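Local coordinates for glutathione S-transferase 2 (Onchocerca volvulus, PDB 1TU7), which catalyses the conjugation of glutathione to electrophilic compounds and appears to play a central role in the parasite's detoxification system, at residues L19-Q24 / R68-K73; S43-G48 / C52-D57; D88-G93 / Y152-E157. All coordinates share one frame; numbering follows the deposited sequence.

How the interactions relate
From the N terminus, interaction 1 joins helix 15-23 to helix 63-73 and closes a long loop holding most of the sheet. Interaction 2 lies within that loop, a short-range closure between the loop 43-48 and strand 52-55. The two meet at Asp-55, which is hydrogen-bonded to His-69 and forms a salt bridge with Lys-73, and where Leu-53 packs on Leu-70. Interaction 3 opens only after interaction 1 has closed, joining helix 81-107 to helix 149-164 in the all-helical C-terminal domain. Tyr-152 ties it back to interaction 1 through hydrogen bonds to Asp-23 and Gln-24, so 19-24 bridges the two domains. Interactions 2 and 3 do not touch.

Interaction 1: L19-Q24 / R68-K73; sequences LFLVDQ and RHLARK
Phe-20 and Leu-70 mark the closest backbone approach, CA to CA 8.3 Å, between two helical segments whose axes run 24° from parallel at 11.3 Å. Phe-20 has its CG anti to the backbone N (chi1 -179°), which carries the ring across to the other helix. There Leu-70 CB sits over one face, toward the rim, in a CH-pi contact 4.0 Å from the ring centroid. The far end of the ring rests on the helix backbone itself: Phe-20 CZ lies 3.5 Å from Leu-70 O, and Phe-20 CE1 lies 3.9 Å from Ala-71 N. Beside it, Leu-21 and Leu-70 meet at about a right angle through their methyls, CD2 of Leu-21 to CD1 of Leu-70 at 4.0 Å. Phe-20 also meets the ring of Tyr-152 in helix 149-164. On helix 63-73, Arg-68 and Arg-72 point away from this contact and make salt bridges, Arg-68 to Asp-88 and Arg-72 to Glu-81, both of the second subunit. In this thioredoxin-like domain the two segments thus pair through the Phe-20 ring and the leucine methyls, by dispersion, with no hydrogen bond between them, while Arg-68 and Arg-72 serve the dimer.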
ATOM      1  N   LEU A  19      -6.037   0.462  16.860  1.00 11.27           N
ATOM      2  CA  LEU A  19      -4.963   0.528  17.842  1.00 11.70           C
ATOM      3  C   LEU A  19      -4.426   1.951  17.955  1.00 11.90           C
ATOM      4  O   LEU A  19      -4.159   2.415  19.052  1.00 11.24           O
ATOM      5  CB  LEU A  19      -3.844  -0.453  17.503  1.00 11.84           C
ATOM      6  CG  LEU A  19      -4.200  -1.932  17.663  1.00 11.49           C
ATOM      7  CD1 LEU A  19      -3.270  -2.856  16.900  1.00 12.68           C
ATOM      8  CD2 LEU A  19      -4.222  -2.309  19.154  1.00 13.00           C
ATOM      9  N   PHE A  20      -4.216   2.622  16.818  1.00 11.77           N
ATOM     10  CA  PHE A  20      -3.803   4.025  16.796  1.00 11.00           C
ATOM     11  C   PHE A  20      -4.746   4.883  17.644  1.00 11.43           C
ATOM     12  O   PHE A  20      -4.312   5.596  18.529  1.00 12.18           O
ATOM     13  CB  PHE A  20      -3.726   4.505  15.340  1.00 10.68           C
ATOM     14  CG  PHE A  20      -3.282   5.927  15.154  1.00 10.67           C
ATOM     15  CD1 PHE A  20      -2.152   6.186  14.395  1.00 13.12           C
ATOM     16  CD2 PHE A  20      -3.991   7.006  15.635  1.00 12.25           C
ATOM     17  CE1 PHE A  20      -1.728   7.474  14.158  1.00 12.79           C
ATOM     18  CE2 PHE A  20      -3.547   8.308  15.386  1.00 12.22           C
ATOM     19  CZ  PHE A  20      -2.414   8.525  14.645  1.00 12.81           C
ATOM     20  N   LEU A  21      -6.042   4.769  17.375  1.00 11.54           N
ATOM     21  CA  LEU A  21      -7.054   5.601  18.003  1.00 11.93           C
ATOM     22  C   LEU A  21      -7.110   5.289  19.494  1.00 12.42           C
ATOM     23  O   LEU A  21      -7.154   6.183  20.315  1.00 12.27           O
ATOM     24  CB  LEU A  21      -8.390   5.372  17.313  1.00 12.08           C
ATOM     25  CG  LEU A  21      -8.489   5.825  15.868  1.00 12.59           C
ATOM     26  CD1 LEU A  21      -9.688   5.247  15.207  1.00 12.88           C
ATOM     27  CD2 LEU A  21      -8.547   7.355  15.781  1.00 14.84           C
ATOM     28  N   VAL A  22      -7.079   4.023  19.834  1.00 12.69           N
ATOM     29  CA  VAL A  22      -7.148   3.614  21.239  1.00 12.30           C
ATOM     30  C   VAL A  22      -5.915   4.124  21.980  1.00 12.55           C
ATOM     31  O   VAL A  22      -6.036   4.717  23.037  1.00 13.89           O
ATOM     32  CB  VAL A  22      -7.260   2.093  21.377  1.00 12.89           C
ATOM     33  CG1 VAL A  22      -6.999   1.671  22.795  1.00 14.88           C
ATOM     34  CG2 VAL A  22      -8.653   1.625  20.963  1.00 14.99           C
ATOM     35  N   ASP A  23      -4.728   3.921  21.434  1.00 12.32           N
ATOM     36  CA  ASP A  23      -3.505   4.298  22.123  1.00 13.37           C
ATOM     37  C   ASP A  23      -3.368   5.795  22.278  1.00 14.29           C
ATOM     38  O   ASP A  23      -2.861   6.279  23.297  1.00 15.43           O
ATOM     39  CB  ASP A  23      -2.295   3.749  21.388  1.00 13.06           C
ATOM     40  CG  ASP A  23      -1.021   3.970  22.150  1.00 12.83           C
ATOM     41  OD1 ASP A  23      -0.140   4.707  21.627  1.00 16.29           O
ATOM     42  OD2 ASP A  23      -0.840   3.432  23.251  1.00 14.33           O
ATOM     43  N   GLN A  24      -3.797   6.539  21.264  1.00 13.02           N
ATOM     44  CA  GLN A  24      -3.755   8.002  21.278  1.00 12.93           C
ATOM     45  C   GLN A  24      -4.935   8.609  22.035  1.00 14.10           C
ATOM     46  O   GLN A  24      -5.000   9.831  22.176  1.00 14.90           O
ATOM     47  CB  GLN A  24      -3.680   8.541  19.853  1.00 14.05           C
ATOM     48  CG  GLN A  24      -2.339   8.313  19.168  1.00 14.42           C
ATOM     49  CD  GLN A  24      -1.188   8.809  19.982  1.00 15.23           C
ATOM     50  OE1 GLN A  24      -1.198   9.956  20.399  1.00 17.56           O
ATOM     51  NE2 GLN A  24      -0.242   7.938  20.282  1.00 16.76           N
ATOM     52  N   ARG A  68      -2.194   7.307   7.463  1.00 13.04           N
ATOM     53  CA  ARG A  68      -1.335   8.480   7.244  1.00 13.61           C
ATOM     54  C   ARG A  68      -2.055   9.786   7.536  1.00 13.46           C
ATOM     55  O   ARG A  68      -1.463  10.736   8.012  1.00 14.66           O
ATOM     56  CB  ARG A  68      -0.759   8.495   5.828  1.00 13.48           C
ATOM     57  CG  ARG A  68       0.373   7.506   5.682  1.00 16.56           C
ATOM     58  CD  ARG A  68       1.000   7.489   4.319  1.00 16.59           C
ATOM     59  NE  ARG A  68       0.156   6.821   3.375  1.00 15.13           N
ATOM     60  CZ  ARG A  68       0.142   5.516   3.170  1.00 15.99           C
ATOM     61  NH1 ARG A  68       0.968   4.741   3.914  1.00 21.51           N
ATOM     62  NH2 ARG A  68      -0.672   4.978   2.294  1.00 17.00           N
ATOM     63  N   HIS A  69      -3.357   9.855   7.267  1.00 12.59           N
ATOM     64  CA  HIS A  69      -4.109  11.037   7.619  1.00 12.41           C
ATOM     65  C   HIS A  69      -4.137  11.243   9.127  1.00 12.40           C
ATOM     66  O   HIS A  69      -3.897  12.325   9.625  1.00 13.20           O
ATOM     67  CB  HIS A  69      -5.525  10.948   7.064  1.00 11.83           C
ATOM     68  CG  HIS A  69      -6.484  11.890   7.683  1.00 12.29           C
ATOM     69  ND1 HIS A  69      -6.562  13.210   7.318  1.00 13.57           N
ATOM     70  CD2 HIS A  69      -7.424  11.706   8.649  1.00 12.45           C
ATOM     71  CE1 HIS A  69      -7.511  13.803   8.021  1.00 14.97           C
ATOM     72  NE2 HIS A  69      -8.059  12.910   8.825  1.00 14.17           N
ATOM     73  N   LEU A  70      -4.445  10.182   9.865  1.00 12.30           N
ATOM     74  CA  LEU A  70      -4.439  10.282  11.305  1.00 12.16           C
ATOM     75  C   LEU A  70      -3.045  10.646  11.831  1.00 12.81           C
ATOM     76  O   LEU A  70      -2.913  11.463  12.759  1.00 12.72           O
ATOM     77  CB  LEU A  70      -4.921   8.980  11.911  1.00 12.69           C
ATOM     78  CG  LEU A  70      -6.421   8.714  11.779  1.00 13.63           C
ATOM     79  CD1 LEU A  70      -6.680   7.298  12.256  1.00 13.95           C
ATOM     80  CD2 LEU A  70      -7.215   9.717  12.570  1.00 14.15           C
ATOM     81  N   ALA A  71      -2.023  10.035  11.232  1.00 12.12           N
ATOM     82  CA  ALA A  71      -0.650  10.309  11.618  1.00 12.10           C
ATOM     83  C   ALA A  71      -0.300  11.782  11.449  1.00 12.87           C
ATOM     84  O   ALA A  71       0.328  12.371  12.325  1.00 12.87           O
ATOM     85  CB  ALA A  71       0.265   9.468  10.830  1.00 12.97           C
ATOM     86  N   ARG A  72      -0.664  12.401  10.338  1.00 12.91           N
ATOM     87  CA  ARG A  72      -0.382  13.837  10.158  1.00 13.29           C
ATOM     88  C   ARG A  72      -1.145  14.677  11.193  1.00 12.89           C
ATOM     89  O   ARG A  72      -0.578  15.571  11.804  1.00 13.26           O
ATOM     90  CB  ARG A  72      -0.727  14.291   8.744  1.00 13.46           C
ATOM     91  CG  ARG A  72       0.261  13.835   7.706  1.00 13.30           C
ATOM     92  CD  ARG A  72      -0.022  14.391   6.309  1.00 12.84           C
ATOM     93  NE  ARG A  72      -1.318  13.946   5.781  1.00 12.91           N
ATOM     94  CZ  ARG A  72      -1.493  12.876   5.039  1.00 12.63           C
ATOM     95  NH1 ARG A  72      -0.465  12.112   4.711  1.00 13.74           N
ATOM     96  NH2 ARG A  72      -2.712  12.538   4.601  1.00 12.84           N
ATOM     97  N   LYS A  73      -2.407  14.362  11.418  1.00 13.80           N
ATOM     98  CA  LYS A  73      -3.225  15.137  12.321  1.00 14.57           C
ATOM     99  C   LYS A  73      -2.683  15.082  13.746  1.00 13.68           C
ATOM    100  O   LYS A  73      -2.701  16.094  14.460  1.00 13.91           O
ATOM    101  CB  LYS A  73      -4.647  14.625  12.329  1.00 16.29           C
ATOM    102  CG  LYS A  73      -5.554  15.308  11.383  1.00 20.26           C
ATOM    103  CD  LYS A  73      -7.008  14.820  11.659  1.00 19.02           C
ATOM    104  CE  LYS A  73      -7.782  15.705  12.575  1.00 17.52           C
ATOM    105  NZ  LYS A  73      -9.284  15.542  12.400  1.00 17.01           N
TER

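Interaction 2: S43-G48 / C52-D57; sequences SQFQFG and CLYDGD
The loop 43-48, set between Lys-42 and Gln-49 of the glutathione pocket, folds back on strand 52-55 through Phe-45, whose ring meets Cys-52 and Tyr-54. Phe-45 opens a type I beta turn closed by the bond from Gly-48 N to Phe-45 O, 3.0 Å long. With CG beside the backbone N, a chi1 of -57° brings the end of the ring up to the strand, and Phe-45 CE2 does most of the touching: 3.6 Å to Cys-52 CB and 3.2 Å to Tyr-54 OH, a close carbon-oxygen approach. Cys-52 SG lies in the plane of the Phe-45 ring, at its edge and 4.9 Å from the centroid, a sulfur-aromatic contact. The same sulfur stands 3.8 Å above the plane of the Tyr-54 ring, offset toward its rim, and so fills the angle between two aromatic side chains that cross at about a right angle. A water in the plane of the Tyr-54 ring joins the segments again, donating to Gln-44 OE1 at 3.0 Å and hydrogen-bonded to Tyr-54 OH at 2.6 Å. Nearby, Lys-42 of the glutathione pocket bonds to Gly-48 O. Phe-47, in the same turn, packs edge-to-face against Phe-128 of the second subunit, consistent with the aromatic key of the lock-and-key dimer contact known in pi-class transferases. Sulfur and aromatic carbon thus form the inner part of the contact and the bridging water its polar margin, together joining to the sheet a loop that also reaches the neighbouring subunit.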
ATOM      1  N   SER A  43     -22.030   0.695  -2.049  1.00 18.57           N
ATOM      2  CA  SER A  43     -21.867   1.780  -3.016  1.00 18.38           C
ATOM      3  C   SER A  43     -21.528   3.127  -2.373  1.00 17.82           C
ATOM      4  O   SER A  43     -21.068   4.040  -3.055  1.00 17.56           O
ATOM      5  CB  SER A  43     -23.118   1.928  -3.898  1.00 19.15           C
ATOM      6  OG  SER A  43     -24.185   2.438  -3.156  1.00 22.39           O
ATOM      7  N   GLN A  44     -21.729   3.243  -1.061  1.00 16.47           N
ATOM      8  CA  GLN A  44     -21.376   4.461  -0.343  1.00 16.24           C
ATOM      9  C   GLN A  44     -19.870   4.676  -0.186  1.00 14.80           C
ATOM     10  O   GLN A  44     -19.464   5.767   0.178  1.00 16.88           O
ATOM     11  CB  GLN A  44     -21.975   4.421   1.045  1.00 17.13           C
ATOM     12  CG  GLN A  44     -23.500   4.336   1.019  1.00 20.59           C
ATOM     13  CD  GLN A  44     -24.099   4.366   2.390  1.00 23.17           C
ATOM     14  OE1 GLN A  44     -23.437   4.729   3.361  1.00 24.60           O
ATOM     15  NE2 GLN A  44     -25.372   4.000   2.482  1.00 26.44           N
ATOM     16  N   PHE A  45     -19.083   3.644  -0.443  1.00 14.64           N
ATOM     17  CA  PHE A  45     -17.622   3.661  -0.259  1.00 14.27           C
ATOM     18  C   PHE A  45     -16.960   3.765  -1.605  1.00 14.20           C
ATOM     19  O   PHE A  45     -17.384   3.115  -2.538  1.00 14.08           O
ATOM     20  CB  PHE A  45     -17.209   2.430   0.532  1.00 14.78           C
ATOM     21  CG  PHE A  45     -17.926   2.371   1.837  1.00 14.14           C
ATOM     22  CD1 PHE A  45     -19.061   1.597   1.975  1.00 15.83           C
ATOM     23  CD2 PHE A  45     -17.573   3.214   2.874  1.00 13.30           C
ATOM     24  CE1 PHE A  45     -19.796   1.604   3.161  1.00 16.13           C
ATOM     25  CE2 PHE A  45     -18.281   3.219   4.061  1.00 14.21           C
ATOM     26  CZ  PHE A  45     -19.394   2.419   4.210  1.00 15.22           C
ATOM     27  N   GLN A  46     -15.915   4.581  -1.684  1.00 13.74           N
ATOM     28  CA  GLN A  46     -15.327   4.964  -2.957  1.00 13.28           C
ATOM     29  C   GLN A  46     -14.786   3.795  -3.796  1.00 13.29           C
ATOM     30  O   GLN A  46     -14.805   3.864  -5.017  1.00 14.31           O
ATOM     31  CB  GLN A  46     -14.247   6.026  -2.729  1.00 14.17           C
ATOM     32  CG  GLN A  46     -14.789   7.359  -2.215  1.00 14.33           C
ATOM     33  CD  GLN A  46     -14.677   7.570  -0.699  1.00 13.51           C
ATOM     34  OE1 GLN A  46     -14.339   8.687  -0.223  1.00 15.80           O
ATOM     35  NE2 GLN A  46     -14.989   6.545   0.052  1.00 12.27           N
ATOM     36  N   PHE A  47     -14.299   2.731  -3.160  1.00 13.37           N
ATOM     37  CA  PHE A  47     -13.921   1.507  -3.849  1.00 13.08           C
ATOM     38  C   PHE A  47     -14.792   0.303  -3.499  1.00 13.11           C
ATOM     39  O   PHE A  47     -14.423  -0.815  -3.768  1.00 14.46           O
ATOM     40  CB  PHE A  47     -12.426   1.201  -3.642  1.00 13.01           C
ATOM     41  CG  PHE A  47     -11.545   2.296  -4.137  1.00 12.25           C
ATOM     42  CD1 PHE A  47     -10.896   3.178  -3.277  1.00 12.15           C
ATOM     43  CD2 PHE A  47     -11.416   2.482  -5.498  1.00 11.47           C
ATOM     44  CE1 PHE A  47     -10.121   4.196  -3.798  1.00 14.29           C
ATOM     45  CE2 PHE A  47     -10.664   3.415  -6.018  1.00  2.00           C
ATOM     46  CZ  PHE A  47     -10.050   4.338  -5.169  1.00 10.64           C
ATOM     47  N   GLY A  48     -15.936   0.559  -2.876  1.00 13.06           N
ATOM     48  CA  GLY A  48     -16.850  -0.497  -2.493  1.00 13.76           C
ATOM     49  C   GLY A  48     -16.345  -1.388  -1.390  1.00 14.48           C
ATOM     50  O   GLY A  48     -16.796  -2.522  -1.242  1.00 14.75           O
ATOM     51  N   CYS A  52     -13.406   2.257   6.370  1.00 12.29           N
ATOM     52  CA  CYS A  52     -13.662   3.678   6.128  1.00 11.65           C
ATOM     53  C   CYS A  52     -13.583   4.459   7.391  1.00 12.20           C
ATOM     54  O   CYS A  52     -14.214   4.072   8.363  1.00 12.48           O
ATOM     55  CB  CYS A  52     -15.050   3.821   5.528  1.00 12.01           C
ATOM     56  SG  CYS A  52     -15.534   5.495   5.109  1.00 13.97           S
ATOM     57  N   LEU A  53     -12.837   5.562   7.396  1.00 11.40           N
ATOM     58  CA  LEU A  53     -12.862   6.505   8.499  1.00 11.55           C
ATOM     59  C   LEU A  53     -13.660   7.732   8.082  1.00 11.45           C
ATOM     60  O   LEU A  53     -13.329   8.380   7.080  1.00 12.14           O
ATOM     61  CB  LEU A  53     -11.451   6.929   8.896  1.00 11.67           C
ATOM     62  CG  LEU A  53     -11.423   7.956  10.028  1.00 14.14           C
ATOM     63  CD1 LEU A  53     -11.770   7.264  11.340  1.00 15.13           C
ATOM     64  CD2 LEU A  53     -10.034   8.624   9.999  1.00 14.69           C
ATOM     65  N   TYR A  54     -14.677   8.042   8.866  1.00 12.46           N
ATOM     66  CA  TYR A  54     -15.322   9.338   8.824  1.00 12.84           C
ATOM     67  C   TYR A  54     -14.654  10.223   9.856  1.00 12.67           C
ATOM     68  O   TYR A  54     -14.640   9.905  11.036  1.00 13.64           O
ATOM     69  CB  TYR A  54     -16.811   9.178   9.122  1.00 13.31           C
ATOM     70  CG  TYR A  54     -17.553   8.217   8.202  1.00 14.24           C
ATOM     71  CD1 TYR A  54     -17.672   6.857   8.522  1.00 15.86           C
ATOM     72  CD2 TYR A  54     -18.153   8.669   7.014  1.00 14.79           C
ATOM     73  CE1 TYR A  54     -18.361   5.985   7.702  1.00 14.79           C
ATOM     74  CE2 TYR A  54     -18.841   7.788   6.196  1.00 16.87           C
ATOM     75  CZ  TYR A  54     -18.956   6.460   6.553  1.00 16.62           C
ATOM     76  OH  TYR A  54     -19.668   5.560   5.766  1.00 19.01           O
ATOM     77  N   ASP A  55     -14.045  11.292   9.374  1.00 13.92           N
ATOM     78  CA  ASP A  55     -13.398  12.279  10.213  1.00 14.91           C
ATOM     79  C   ASP A  55     -14.152  13.570  10.005  1.00 15.02           C
ATOM     80  O   ASP A  55     -13.941  14.274   9.011  1.00 14.52           O
ATOM     81  CB  ASP A  55     -11.956  12.420   9.779  1.00 14.38           C
ATOM     82  CG  ASP A  55     -11.188  13.365  10.651  1.00 16.08           C
ATOM     83  OD1 ASP A  55     -11.813  14.128  11.434  1.00 16.02           O
ATOM     84  OD2 ASP A  55      -9.951  13.424  10.607  1.00 15.98           O
ATOM     85  N   GLY A  56     -15.070  13.858  10.921  1.00 16.02           N
ATOM     86  CA  GLY A  56     -16.031  14.919  10.690  1.00 17.25           C
ATOM     87  C   GLY A  56     -16.788  14.648   9.388  1.00 18.36           C
ATOM     88  O   GLY A  56     -17.332  13.560   9.217  1.00 19.39           O
ATOM     89  N   ASP A  57     -16.757  15.613   8.470  1.00 19.43           N
ATOM     90  CA  ASP A  57     -17.435  15.492   7.154  1.00 20.08           C
ATOM     91  C   ASP A  57     -16.577  14.846   6.054  1.00 19.87           C
ATOM     92  O   ASP A  57     -16.980  14.792   4.893  1.00 22.44           O
ATOM     93  CB  ASP A  57     -17.901  16.880   6.665  1.00 21.10           C
TER
HETATM   94  O   HOH W   1     -21.260   6.637   3.966  1.00 23.69           O

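Interaction 3: D88-G93 / Y152-E157; sequences DMFCEG and YALFEE
Cys-91 and Ala-153 bring their CA atoms within 6.5 Å of each other where two helices, running in broadly the same direction, pass inside the C-terminal domain. Each segment is regular helix, with internal bonds such as Glu-92 N to Asp-88 O and Glu-157 N to Ala-153 O, and no hydrogen bond passes between them. At the nearest point the filling is small: the sulfur of Cys-91 meets the single methyl of Ala-153, SG to CB 3.7 Å. The thiol owes its place there to a chi1 of -163°, which sets SG beside its own carbonyl carbon.

One residue before Cys-91 and one after Ala-153, larger groups take over. Phe-90 and Leu-154 approach slantwise, and one methyl of the leucine does the touching: Leu-154 CD2 is 3.8 Å from Phe-90 CE2 and 4.1 Å from Phe-90 CZ. The methyl thus meets the ring obliquely, at these two atoms. In both side chains CG is anti to the backbone N (chi1 -155° for Phe-90 and 179° for Leu-154), and both also touch Ile-142, a loop residue common to the two. Leu-154 has further neighbours in Val-94, one turn on along helix 81-107, and Phe-178 of helix 173-183. Met-89 and Glu-92, by contrast, pack on Gln-46 and Gln-62 of the second subunit, so helix 81-107 serves the domain core and the dimer interface at once.

Between the segments themselves the joint is wholly apolar. A cysteine and an alanine allow the backbones to come near, a phenylalanine and a leucine pack beside them, and cohesion at this buried contact rests on van der Waals forces and the exclusion of water.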
ATOM      1  N   ASP A  88       6.917   4.891   6.566  1.00 11.09           N
ATOM      2  CA  ASP A  88       6.076   4.454   5.451  1.00 11.34           C
ATOM      3  C   ASP A  88       6.645   3.196   4.860  1.00 11.34           C
ATOM      4  O   ASP A  88       5.964   2.188   4.698  1.00 11.12           O
ATOM      5  CB  ASP A  88       6.032   5.597   4.448  1.00 10.97           C
ATOM      6  CG  ASP A  88       5.109   5.406   3.323  1.00 10.27           C
ATOM      7  OD1 ASP A  88       4.452   4.344   3.202  1.00 12.81           O
ATOM      8  OD2 ASP A  88       5.010   6.357   2.487  1.00 12.76           O
ATOM      9  N   MET A  89       7.934   3.244   4.555  1.00 11.16           N
ATOM     10  CA  MET A  89       8.622   2.084   4.007  1.00 11.92           C
ATOM     11  C   MET A  89       8.434   0.870   4.946  1.00 11.64           C
ATOM     12  O   MET A  89       8.141  -0.239   4.502  1.00 11.79           O
ATOM     13  CB  MET A  89      10.100   2.425   3.837  1.00 12.51           C
ATOM     14  CG  MET A  89      10.925   1.330   3.254  1.00 13.61           C
ATOM     15  SD  MET A  89      12.693   1.779   3.221  1.00 14.16           S
ATOM     16  CE  MET A  89      13.242   1.032   4.686  1.00 18.12           C
ATOM     17  N   PHE A  90       8.629   1.075   6.238  1.00 11.33           N
ATOM     18  CA  PHE A  90       8.488   0.011   7.229  1.00 11.40           C
ATOM     19  C   PHE A  90       7.052  -0.543   7.218  1.00 12.11           C
ATOM     20  O   PHE A  90       6.836  -1.754   7.142  1.00 11.95           O
ATOM     21  CB  PHE A  90       8.868   0.547   8.622  1.00 11.92           C
ATOM     22  CG  PHE A  90       9.333  -0.511   9.603  1.00 13.01           C
ATOM     23  CD1 PHE A  90      10.592  -0.443  10.147  1.00 13.55           C
ATOM     24  CD2 PHE A  90       8.534  -1.550   9.985  1.00 16.24           C
ATOM     25  CE1 PHE A  90      11.055  -1.397  10.985  1.00 13.88           C
ATOM     26  CE2 PHE A  90       9.014  -2.506  10.868  1.00 16.36           C
ATOM     27  CZ  PHE A  90      10.282  -2.425  11.347  1.00 15.25           C
ATOM     28  N   CYS A  91       6.083   0.356   7.264  1.00 11.34           N
ATOM     29  CA  CYS A  91       4.683  -0.014   7.284  1.00 12.16           C
ATOM     30  C   CYS A  91       4.310  -0.789   6.023  1.00 12.01           C
ATOM     31  O   CYS A  91       3.585  -1.782   6.086  1.00 11.78           O
ATOM     32  CB  CYS A  91       3.822   1.227   7.472  1.00 11.85           C
ATOM     33  SG  CYS A  91       2.125   0.836   8.000  1.00 16.01           S
ATOM     34  N   GLU A  92       4.840  -0.378   4.886  1.00 11.13           N
ATOM     35  CA  GLU A  92       4.613  -1.105   3.643  1.00 11.44           C
ATOM     36  C   GLU A  92       5.180  -2.518   3.704  1.00 11.87           C
ATOM     37  O   GLU A  92       4.578  -3.458   3.170  1.00 11.83           O
ATOM     38  CB  GLU A  92       5.166  -0.352   2.439  1.00 11.70           C
ATOM     39  CG  GLU A  92       4.387   0.913   2.092  1.00 12.98           C
ATOM     40  CD  GLU A  92       2.977   0.614   1.637  1.00 14.49           C
ATOM     41  OE1 GLU A  92       2.050   0.927   2.392  1.00 15.26           O
ATOM     42  OE2 GLU A  92       2.855  -0.035   0.564  1.00 16.04           O
ATOM     43  N   GLY A  93       6.342  -2.681   4.327  1.00 12.05           N
ATOM     44  CA  GLY A  93       6.851  -4.024   4.546  1.00 12.83           C
ATOM     45  C   GLY A  93       5.923  -4.844   5.406  1.00 13.04           C
ATOM     46  O   GLY A  93       5.720  -6.012   5.163  1.00 12.55           O
ATOM     47  N   TYR A 152       1.903   0.693  15.311  1.00 11.99           N
ATOM     48  CA  TYR A 152       0.647  -0.047  15.494  1.00 10.97           C
ATOM     49  C   TYR A 152       0.493  -1.159  14.487  1.00 12.04           C
ATOM     50  O   TYR A 152       0.010  -2.226  14.797  1.00 12.25           O
ATOM     51  CB  TYR A 152      -0.566   0.900  15.434  1.00 11.64           C
ATOM     52  CG  TYR A 152      -0.455   2.055  16.422  1.00 12.43           C
ATOM     53  CD1 TYR A 152      -0.326   3.375  15.964  1.00 12.87           C
ATOM     54  CD2 TYR A 152      -0.433   1.836  17.789  1.00 12.00           C
ATOM     55  CE1 TYR A 152      -0.219   4.404  16.850  1.00 13.45           C
ATOM     56  CE2 TYR A 152      -0.321   2.882  18.680  1.00 12.49           C
ATOM     57  CZ  TYR A 152      -0.202   4.147  18.202  1.00 13.36           C
ATOM     58  OH  TYR A 152      -0.088   5.186  19.094  1.00 14.57           O
ATOM     59  N   ALA A 153       0.892  -0.897  13.251  1.00 12.08           N
ATOM     60  CA  ALA A 153       0.838  -1.911  12.219  1.00 12.13           C
ATOM     61  C   ALA A 153       1.774  -3.059  12.541  1.00 12.35           C
ATOM     62  O   ALA A 153       1.402  -4.225  12.430  1.00 11.72           O
ATOM     63  CB  ALA A 153       1.174  -1.286  10.906  1.00 13.07           C
ATOM     64  N   LEU A 154       3.000  -2.736  12.945  1.00 11.21           N
ATOM     65  CA  LEU A 154       3.937  -3.800  13.308  1.00 11.11           C
ATOM     66  C   LEU A 154       3.425  -4.599  14.503  1.00 10.84           C
ATOM     67  O   LEU A 154       3.503  -5.824  14.531  1.00 11.67           O
ATOM     68  CB  LEU A 154       5.332  -3.242  13.567  1.00 11.76           C
ATOM     69  CG  LEU A 154       6.387  -4.285  13.973  1.00 11.80           C
ATOM     70  CD1 LEU A 154       6.615  -5.309  12.899  1.00 13.58           C
ATOM     71  CD2 LEU A 154       7.682  -3.563  14.291  1.00 13.23           C
ATOM     72  N   PHE A 155       2.953  -3.898  15.529  1.00 11.69           N
ATOM     73  CA  PHE A 155       2.401  -4.543  16.705  1.00 11.83           C
ATOM     74  C   PHE A 155       1.322  -5.549  16.316  1.00 11.66           C
ATOM     75  O   PHE A 155       1.350  -6.715  16.727  1.00 11.80           O
ATOM     76  CB  PHE A 155       1.850  -3.498  17.682  1.00 11.64           C
ATOM     77  CG  PHE A 155       1.128  -4.084  18.873  1.00 11.83           C
ATOM     78  CD1 PHE A 155      -0.085  -3.565  19.276  1.00 11.92           C
ATOM     79  CD2 PHE A 155       1.674  -5.125  19.607  1.00 13.85           C
ATOM     80  CE1 PHE A 155      -0.765  -4.071  20.343  1.00 13.75           C
ATOM     81  CE2 PHE A 155       1.011  -5.632  20.701  1.00 13.33           C
ATOM     82  CZ  PHE A 155      -0.206  -5.103  21.074  1.00 12.48           C
ATOM     83  N   GLU A 156       0.357  -5.128  15.527  1.00 10.94           N
ATOM     84  CA  GLU A 156      -0.716  -6.020  15.142  1.00 12.02           C
ATOM     85  C   GLU A 156      -0.193  -7.205  14.342  1.00 13.07           C
ATOM     86  O   GLU A 156      -0.594  -8.331  14.572  1.00 12.58           O
ATOM     87  CB  GLU A 156      -1.777  -5.252  14.344  1.00 11.82           C
ATOM     88  CG  GLU A 156      -2.894  -6.131  13.804  1.00 11.18           C
ATOM     89  CD  GLU A 156      -3.854  -6.707  14.827  1.00 11.84           C
ATOM     90  OE1 GLU A 156      -3.668  -6.460  16.046  1.00 13.57           O
ATOM     91  OE2 GLU A 156      -4.825  -7.383  14.370  1.00 12.14           O
ATOM     92  N   GLU A 157       0.728  -6.967  13.428  1.00 12.12           N
ATOM     93  CA  GLU A 157       1.241  -8.065  12.598  1.00 12.69           C
ATOM     94  C   GLU A 157       1.972  -9.079  13.446  1.00 12.64           C
ATOM     95  O   GLU A 157       1.808 -10.299  13.241  1.00 13.19           O
ATOM     96  CB  GLU A 157       2.112  -7.538  11.466  1.00 12.28           C
ATOM     97  CG  GLU A 157       2.179  -8.506  10.304  1.00 13.29           C
ATOM     98  CD  GLU A 157       0.838  -8.665   9.653  1.00 16.74           C
ATOM     99  OE1 GLU A 157      -0.028  -7.762   9.715  1.00 16.81           O
ATOM    100  OE2 GLU A 157       0.634  -9.734   9.048  1.00 19.34           O
TER